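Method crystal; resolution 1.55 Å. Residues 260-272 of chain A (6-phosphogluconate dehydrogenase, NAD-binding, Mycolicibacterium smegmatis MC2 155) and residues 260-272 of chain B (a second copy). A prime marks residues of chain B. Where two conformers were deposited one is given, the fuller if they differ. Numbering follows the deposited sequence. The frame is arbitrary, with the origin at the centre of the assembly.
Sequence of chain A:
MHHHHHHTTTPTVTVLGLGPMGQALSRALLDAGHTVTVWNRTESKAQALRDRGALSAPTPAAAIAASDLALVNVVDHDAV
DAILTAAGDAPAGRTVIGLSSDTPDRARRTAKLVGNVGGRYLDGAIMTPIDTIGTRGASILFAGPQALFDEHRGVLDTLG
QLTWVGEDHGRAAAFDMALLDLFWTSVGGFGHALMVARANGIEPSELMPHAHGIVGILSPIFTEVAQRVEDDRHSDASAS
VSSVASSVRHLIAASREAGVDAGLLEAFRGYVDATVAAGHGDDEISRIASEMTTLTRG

Chain A 260-272: VDAGLLEAFRGYV
Chain B 260-272: VDAGLLEAFRGYV

How do the two copies lie against each other? In each chain Val260 to Ala262 form a loop, with Val260 and Asp261 extended (phi/psi near -122/131 and -62/143) and Ala262 at -115/33 as N-cap; a helix near -62/-43 then runs from Gly263 through Val272. The helices cross nearly antiparallel, at 166°, with axes 8.1 Å apart. Leu264 CA lies 4.7 Å from Leu264′ CA, and Gly263 CA 5.3 Å from Ala267′ CA, with the reciprocal pair matching. Together the stretches bury 515 Å².

What fastens the start of chain A? Asp261, chi1 t and chi2 73°, points toward chain B, and its OD2 accepts a very short 2.5 Å hydrogen bond from Tyr271′ OH at the ring edge. The same OD2 accepts Gly263 N at 2.9 Å, so the carboxylate also steadies the helix start. A water accepts from Leu264 N at 3.0 Å and donates to Tyr271′ OH at 2.7 Å.

Why can the backbones come so close? Gly263 has no side chain, and Gly263 C rests 3.7 Å from Ala267′ CB; an ideal CB here would lie 3.0 Å from Ala267′ CB, a clash. Leu264, chi1 m and chi2 p, sets off sideways but brings its end into a hole among Leu264′, Ala267′, Phe268′ and Tyr271′. Its CD1 lies 3.6 Å from Ala267′ CB and 3.7 Å from Tyr271′ CE2, while Leu264 CD2 meets Leu264′ CD2 at 4.1 Å.

How does the rest of chain A complete the contact? Ala267 points its small CB toward chain B, 3.6 Å from Leu264′ CD1. Phe268, chi1 t and chi2 64°, leads its ring away, yet Phe268 N remains 3.8 Å from Leu264′ CD1. Tyr271, chi1 m and chi2 -46°, reaches back so that its OH donates to Asp261′ OD2 at 2.5 Å, joining an apolar ring to a polar tip.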

ATOM      1  N   VAL A 260       0.492  14.196  14.652  1.00 15.21           N
ATOM      2  CA  VAL A 260       1.047  13.705  13.362  1.00 15.44           C
ATOM      3  C   VAL A 260       0.177  14.280  12.250  1.00 14.58           C
ATOM      4  O   VAL A 260      -1.081  14.280  12.278  1.00 14.48           O
ATOM      5  CB  VAL A 260       1.079  12.175  13.271  1.00 15.74           C
ATOM      6  CG1 VAL A 260       1.756  11.741  11.963  1.00 16.36           C
ATOM      7  CG2 VAL A 260       1.830  11.615  14.444  1.00 16.77           C
ATOM      8  N   ASP A 261       0.853  14.870  11.247  1.00 14.62           N
ATOM      9  CA  ASP A 261       0.124  15.449  10.110  1.00 15.46           C
ATOM     10  C   ASP A 261      -0.659  14.356   9.384  1.00 15.15           C
ATOM     11  O   ASP A 261      -0.139  13.208   9.287  1.00 16.68           O
ATOM     12  CB  ASP A 261       1.142  16.090   9.147  1.00 16.23           C
ATOM     13  CG  ASP A 261       0.462  16.779   7.991  1.00 18.78           C
ATOM     14  OD1 ASP A 261      -0.142  17.898   8.216  1.00 21.82           O
ATOM     15  OD2 ASP A 261       0.411  16.188   6.880  1.00 18.11           O
ATOM     16  N   ALA A 262      -1.841  14.680   8.903  1.00 14.47           N
ATOM     17  CA  ALA A 262      -2.702  13.689   8.240  1.00 15.14           C
ATOM     18  C   ALA A 262      -2.921  14.016   6.778  1.00 14.93           C
ATOM     19  O   ALA A 262      -3.992  13.747   6.267  1.00 15.08           O
ATOM     20  CB  ALA A 262      -3.961  13.566   9.025  1.00 16.38           C
ATOM     21  N   GLY A 263      -1.948  14.611   6.078  1.00 14.39           N
ATOM     22  CA  GLY A 263      -2.264  15.065   4.715  1.00 14.74           C
ATOM     23  C   GLY A 263      -2.645  13.985   3.743  1.00 13.49           C
ATOM     24  O   GLY A 263      -3.470  14.279   2.908  1.00 14.61           O
ATOM     25  N   LEU A 264      -2.086  12.756   3.850  1.00 13.49           N
ATOM     26  CA  LEU A 264      -2.539  11.741   2.895  1.00 13.26           C
ATOM     27  C   LEU A 264      -3.988  11.344   3.166  1.00 12.17           C
ATOM     28  O   LEU A 264      -4.804  11.316   2.201  1.00 13.25           O
ATOM     29  CB  LEU A 264      -1.587  10.527   2.873  1.00 15.03           C
ATOM     30  CG  LEU A 264      -0.360  10.719   1.931  1.00 16.40           C
ATOM     31  CD1 LEU A 264       0.722  11.459   2.607  1.00 20.06           C
ATOM     32  CD2 LEU A 264       0.195   9.394   1.444  1.00 17.20           C
ATOM     33  N   LEU A 265      -4.323  11.071   4.448  1.00 12.91           N
ATOM     34  CA  LEU A 265      -5.720  10.733   4.730  1.00 13.73           C
ATOM     35  C   LEU A 265      -6.687  11.897   4.439  1.00 14.05           C
ATOM     36  O   LEU A 265      -7.794  11.613   4.057  1.00 13.92           O
ATOM     37  CB  LEU A 265      -5.800  10.292   6.178  1.00 14.85           C
ATOM     38  CG  LEU A 265      -5.164   8.945   6.526  1.00 16.99           C
ATOM     39  CD1 LEU A 265      -4.943   8.807   8.011  1.00 20.59           C
ATOM     40  CD2 LEU A 265      -6.018   7.872   6.020  1.00 18.33           C
ATOM     41  N   GLU A 266      -6.260  13.124   4.675  0.53 14.83           N
ATOM     42  CA  GLU A 266      -7.097  14.303   4.343  0.53 15.75           C
ATOM     43  C   GLU A 266      -7.414  14.370   2.845  0.53 15.13           C
ATOM     44  O   GLU A 266      -8.574  14.649   2.446  0.53 17.42           O
ATOM     45  CB  GLU A 266      -6.411  15.580   4.832  0.53 16.90           C
ATOM     46  CG  GLU A 266      -6.490  15.755   6.342  0.53 19.04           C
ATOM     47  CD  GLU A 266      -5.532  16.757   6.955  0.53 21.11           C
ATOM     48  OE1 GLU A 266      -4.568  17.154   6.271  0.53 23.47           O
ATOM     49  OE2 GLU A 266      -5.727  17.090   8.148  0.53 25.80           O
ATOM     50  N   ALA A 267      -6.415  14.136   2.000  1.00 14.62           N
ATOM     51  CA  ALA A 267      -6.649  14.083   0.552  1.00 14.41           C
ATOM     52  C   ALA A 267      -7.616  12.988   0.221  1.00 14.31           C
ATOM     53  O   ALA A 267      -8.564  13.148  -0.531  1.00 16.08           O
ATOM     54  CB  ALA A 267      -5.328  13.990  -0.155  1.00 16.22           C
ATOM     55  N   PHE A 268      -7.412  11.817   0.848  1.00 13.55           N
ATOM     56  CA  PHE A 268      -8.323  10.689   0.599  1.00 14.06           C
ATOM     57  C   PHE A 268      -9.762  11.025   0.999  1.00 14.14           C
ATOM     58  O   PHE A 268     -10.730  10.752   0.292  1.00 15.08           O
ATOM     59  CB  PHE A 268      -7.791   9.408   1.287  1.00 13.88           C
ATOM     60  CG  PHE A 268      -8.552   8.163   0.961  1.00 13.18           C
ATOM     61  CD1 PHE A 268      -8.587   7.674  -0.350  1.00 14.80           C
ATOM     62  CD2 PHE A 268      -9.296   7.458   1.892  1.00 13.84           C
ATOM     63  CE1 PHE A 268      -9.296   6.561  -0.712  1.00 15.87           C
ATOM     64  CE2 PHE A 268      -9.995   6.323   1.534  1.00 14.09           C
ATOM     65  CZ  PHE A 268      -9.963   5.852   0.274  1.00 14.32           C
ATOM     66  N   ARG A 269      -9.915  11.613   2.164  0.52 14.09           N
ATOM     67  CA  ARG A 269     -11.241  12.051   2.662  0.52 14.53           C
ATOM     68  C   ARG A 269     -11.918  12.967   1.647  0.52 15.36           C
ATOM     69  O   ARG A 269     -13.120  12.832   1.395  0.52 15.89           O
ATOM     70  CB  ARG A 269     -11.120  12.760   4.009  0.52 15.83           C
ATOM     71  CG  ARG A 269     -12.500  13.105   4.557  0.52 17.19           C
ATOM     72  CD  ARG A 269     -12.377  13.735   5.916  0.52 18.69           C
ATOM     73  NE  ARG A 269     -11.743  15.049   5.971  0.52 20.22           N
ATOM     74  CZ  ARG A 269     -12.390  16.224   5.913  0.52 24.60           C
ATOM     75  NH1 ARG A 269     -11.719  17.355   6.061  0.52 25.90           N
ATOM     76  NH2 ARG A 269     -13.670  16.273   5.576  0.52 26.88           N
ATOM     77  N   GLY A 270     -11.159  13.864   1.074  1.00 16.17           N
ATOM     78  CA  GLY A 270     -11.781  14.751   0.088  1.00 16.34           C
ATOM     79  C   GLY A 270     -12.414  13.973  -1.047  1.00 17.08           C
ATOM     80  O   GLY A 270     -13.540  14.273  -1.496  1.00 19.46           O
ATOM     81  N   TYR A 271     -11.731  12.942  -1.550  1.00 15.38           N
ATOM     82  CA  TYR A 271     -12.333  12.126  -2.626  1.00 16.29           C
ATOM     83  C   TYR A 271     -13.541  11.367  -2.137  1.00 15.75           C
ATOM     84  O   TYR A 271     -14.578  11.223  -2.869  1.00 17.32           O
ATOM     85  CB  TYR A 271     -11.334  11.126  -3.200  1.00 17.03           C
ATOM     86  CG  TYR A 271     -10.015  11.734  -3.541  1.00 17.00           C
ATOM     87  CD1 TYR A 271      -9.876  12.947  -4.234  1.00 18.16           C
ATOM     88  CD2 TYR A 271      -8.854  11.043  -3.257  1.00 17.11           C
ATOM     89  CE1 TYR A 271      -8.631  13.446  -4.585  1.00 18.63           C
ATOM     90  CE2 TYR A 271      -7.606  11.539  -3.560  1.00 19.21           C
ATOM     91  CZ  TYR A 271      -7.480  12.759  -4.225  1.00 18.95           C
ATOM     92  OH  TYR A 271      -6.260  13.291  -4.563  1.00 19.84           O
ATOM     93  N   VAL A 272     -13.452  10.767  -0.961  1.00 15.33           N
ATOM     94  CA  VAL A 272     -14.569  10.008  -0.370  1.00 16.35           C
ATOM     95  C   VAL A 272     -15.799  10.928  -0.199  1.00 16.91           C
ATOM     96  O   VAL A 272     -16.875  10.531  -0.584  1.00 17.38           O
ATOM     97  CB  VAL A 272     -14.140   9.365   0.958  1.00 15.41           C
ATOM     98  CG1 VAL A 272     -15.302   8.771   1.672  1.00 17.14           C
ATOM     99  CG2 VAL A 272     -13.004   8.370   0.775  1.00 14.94           C
TER
ATOM    100  N   VAL B 260      -5.509  14.192 -13.255  1.00 22.04           N
ATOM    101  CA  VAL B 260      -5.856  13.568 -11.955  1.00 20.73           C
ATOM    102  C   VAL B 260      -5.224  14.350 -10.790  1.00 18.01           C
ATOM    103  O   VAL B 260      -4.042  14.732 -10.892  1.00 19.83           O
ATOM    104  CB  VAL B 260      -5.342  12.117 -11.937  1.00 20.75           C
ATOM    105  CG1 VAL B 260      -5.786  11.387 -10.714  1.00 20.41           C
ATOM    106  CG2 VAL B 260      -5.784  11.339 -13.193  1.00 22.79           C
ATOM    107  N   ASP B 261      -6.016  14.627  -9.778  1.00 18.76           N
ATOM    108  CA  ASP B 261      -5.528  15.313  -8.582  1.00 18.41           C
ATOM    109  C   ASP B 261      -4.374  14.501  -7.951  1.00 19.02           C
ATOM    110  O   ASP B 261      -4.479  13.280  -7.959  1.00 18.90           O
ATOM    111  CB  ASP B 261      -6.650  15.464  -7.585  1.00 19.74           C
ATOM    112  CG  ASP B 261      -6.264  16.244  -6.359  1.00 23.00           C
ATOM    113  OD1 ASP B 261      -6.106  17.488  -6.516  1.00 25.88           O
ATOM    114  OD2 ASP B 261      -6.007  15.666  -5.318  1.00 21.51           O
ATOM    115  N   ALA B 262      -3.351  15.149  -7.460  1.00 17.91           N
ATOM    116  CA  ALA B 262      -2.176  14.453  -6.883  1.00 17.50           C
ATOM    117  C   ALA B 262      -2.071  14.753  -5.382  1.00 16.44           C
ATOM    118  O   ALA B 262      -0.991  14.784  -4.864  1.00 15.99           O
ATOM    119  CB  ALA B 262      -0.951  14.904  -7.623  1.00 18.71           C
ATOM    120  N   GLY B 263      -3.182  14.928  -4.679  1.00 15.57           N
ATOM    121  CA  GLY B 263      -3.152  15.257  -3.269  1.00 15.62           C
ATOM    122  C   GLY B 263      -2.328  14.318  -2.382  1.00 14.20           C
ATOM    123  O   GLY B 263      -1.644  14.794  -1.492  1.00 14.73           O
ATOM    124  N   LEU B 264      -2.430  12.987  -2.593  1.00 13.29           N
ATOM    125  CA  LEU B 264      -1.693  12.108  -1.695  1.00 13.09           C
ATOM    126  C   LEU B 264      -0.197  12.252  -1.951  1.00 12.34           C
ATOM    127  O   LEU B 264       0.601  12.402  -1.013  1.00 12.97           O
ATOM    128  CB  LEU B 264      -2.144  10.646  -1.768  1.00 14.70           C
ATOM    129  CG  LEU B 264      -3.337  10.297  -0.832  1.00 15.82           C
ATOM    130  CD1 LEU B 264      -4.555  10.768  -1.493  1.00 18.66           C
ATOM    131  CD2 LEU B 264      -3.376   8.855  -0.458  1.00 17.88           C
ATOM    132  N   LEU B 265       0.230  12.241  -3.211  1.00 13.19           N
ATOM    133  CA  LEU B 265       1.658  12.380  -3.509  1.00 13.96           C
ATOM    134  C   LEU B 265       2.185  13.763  -3.131  1.00 13.41           C
ATOM    135  O   LEU B 265       3.352  13.874  -2.740  1.00 13.05           O
ATOM    136  CB  LEU B 265       1.943  12.139  -5.000  1.00 15.55           C
ATOM    137  CG  LEU B 265       1.730  10.705  -5.477  1.00 19.05           C
ATOM    138  CD1 LEU B 265       1.485  10.707  -6.978  1.00 20.31           C
ATOM    139  CD2 LEU B 265       2.889   9.868  -5.071  1.00 20.25           C
ATOM    140  N   GLU B 266       1.343  14.808  -3.251  0.50 14.02           N
ATOM    141  CA  GLU B 266       1.762  16.172  -2.846  0.50 15.51           C
ATOM    142  C   GLU B 266       2.072  16.191  -1.367  0.50 14.54           C
ATOM    143  O   GLU B 266       2.987  16.893  -0.967  0.50 14.94           O
ATOM    144  CB  GLU B 266       0.702  17.186  -3.286  0.50 16.19           C
ATOM    145  CG  GLU B 266       0.660  17.388  -4.772  0.50 19.18           C
ATOM    146  CD  GLU B 266      -0.549  18.139  -5.304  0.50 21.69           C
ATOM    147  OE1 GLU B 266      -1.596  18.181  -4.619  0.50 23.27           O
ATOM    148  OE2 GLU B 266      -0.437  18.654  -6.446  0.50 27.03           O
ATOM    149  N   ALA B 267       1.237  15.552  -0.540  1.00 14.02           N
ATOM    150  CA  ALA B 267       1.445  15.474   0.899  1.00 14.95           C
ATOM    151  C   ALA B 267       2.732  14.714   1.205  1.00 14.30           C
ATOM    152  O   ALA B 267       3.577  15.154   1.991  1.00 14.20           O
ATOM    153  CB  ALA B 267       0.262  14.872   1.623  1.00 16.01           C
ATOM    154  N   PHE B 268       2.958  13.607   0.474  1.00 13.27           N
ATOM    155  CA  PHE B 268       4.199  12.852   0.674  1.00 13.13           C
ATOM    156  C   PHE B 268       5.434  13.672   0.300  1.00 13.66           C
ATOM    157  O   PHE B 268       6.434  13.639   1.003  1.00 13.53           O
ATOM    158  CB  PHE B 268       4.108  11.537  -0.131  1.00 12.70           C
ATOM    159  CG  PHE B 268       5.240  10.579   0.144  1.00 12.32           C
ATOM    160  CD1 PHE B 268       5.433   9.996   1.390  1.00 13.84           C
ATOM    161  CD2 PHE B 268       6.098  10.248  -0.894  1.00 13.49           C
ATOM    162  CE1 PHE B 268       6.483   9.123   1.611  1.00 13.63           C
ATOM    163  CE2 PHE B 268       7.116   9.346  -0.662  1.00 13.02           C
ATOM    164  CZ  PHE B 268       7.305   8.794   0.553  1.00 13.10           C
ATOM    165  N   ARG B 269       5.367  14.359  -0.803  0.58 13.40           N
ATOM    166  CA  ARG B 269       6.477  15.234  -1.218  0.58 13.54           C
ATOM    167  C   ARG B 269       6.836  16.204  -0.106  0.58 13.54           C
ATOM    168  O   ARG B 269       8.023  16.427   0.169  0.58 12.83           O
ATOM    169  CB  ARG B 269       6.140  15.955  -2.505  0.58 14.33           C
ATOM    170  CG  ARG B 269       7.293  16.836  -2.953  0.58 16.17           C
ATOM    171  CD  ARG B 269       6.957  17.688  -4.168  0.58 18.55           C
ATOM    172  NE  ARG B 269       5.854  18.557  -3.801  0.58 22.00           N
ATOM    173  CZ  ARG B 269       6.083  19.856  -3.515  0.58 28.74           C
ATOM    174  NH1 ARG B 269       7.333  20.307  -3.543  0.58 27.39           N
ATOM    175  NH2 ARG B 269       5.083  20.657  -3.178  0.58 34.53           N
ATOM    176  N   GLY B 270       5.815  16.803   0.505  1.00 13.67           N
ATOM    177  CA  GLY B 270       6.190  17.741   1.578  1.00 14.74           C
ATOM    178  C   GLY B 270       7.023  17.139   2.650  1.00 13.52           C
ATOM    179  O   GLY B 270       8.030  17.736   3.094  1.00 16.37           O
ATOM    180  N   TYR B 271       6.789  15.872   3.039  1.00 13.44           N
ATOM    181  CA  TYR B 271       7.589  15.194   4.029  1.00 13.28           C
ATOM    182  C   TYR B 271       8.994  14.913   3.475  1.00 14.20           C
ATOM    183  O   TYR B 271       9.974  15.004   4.185  1.00 13.61           O
ATOM    184  CB  TYR B 271       6.954  13.888   4.491  1.00 13.89           C
ATOM    185  CG  TYR B 271       5.507  13.988   4.898  1.00 14.07           C
ATOM    186  CD1 TYR B 271       4.993  14.997   5.700  1.00 15.66           C
ATOM    187  CD2 TYR B 271       4.605  13.048   4.470  1.00 14.69           C
ATOM    188  CE1 TYR B 271       3.635  15.056   6.017  1.00 15.90           C
ATOM    189  CE2 TYR B 271       3.267  13.058   4.813  1.00 16.53           C
ATOM    190  CZ  TYR B 271       2.772  14.096   5.586  1.00 16.48           C
ATOM    191  OH  TYR B 271       1.432  14.131   5.899  1.00 17.42           O
ATOM    192  N   VAL B 272       9.046  14.397   2.251  1.00 13.49           N
ATOM    193  CA  VAL B 272      10.340  14.111   1.590  1.00 13.46           C
ATOM    194  C   VAL B 272      11.208  15.369   1.508  1.00 13.54           C
ATOM    195  O   VAL B 272      12.360  15.322   1.915  1.00 13.97           O
ATOM    196  CB  VAL B 272      10.062  13.490   0.212  1.00 13.73           C
ATOM    197  CG1 VAL B 272      11.365  13.391  -0.555  1.00 14.91           C
ATOM    198  CG2 VAL B 272       9.410  12.143   0.340  1.00 13.48           C
TER
HETATM  199  O   HOH W   1      -0.040  11.880   5.917  1.00 17.98           O
HETATM  200  O   HOH W   2      -4.057  11.713  -4.749  1.00 19.71           O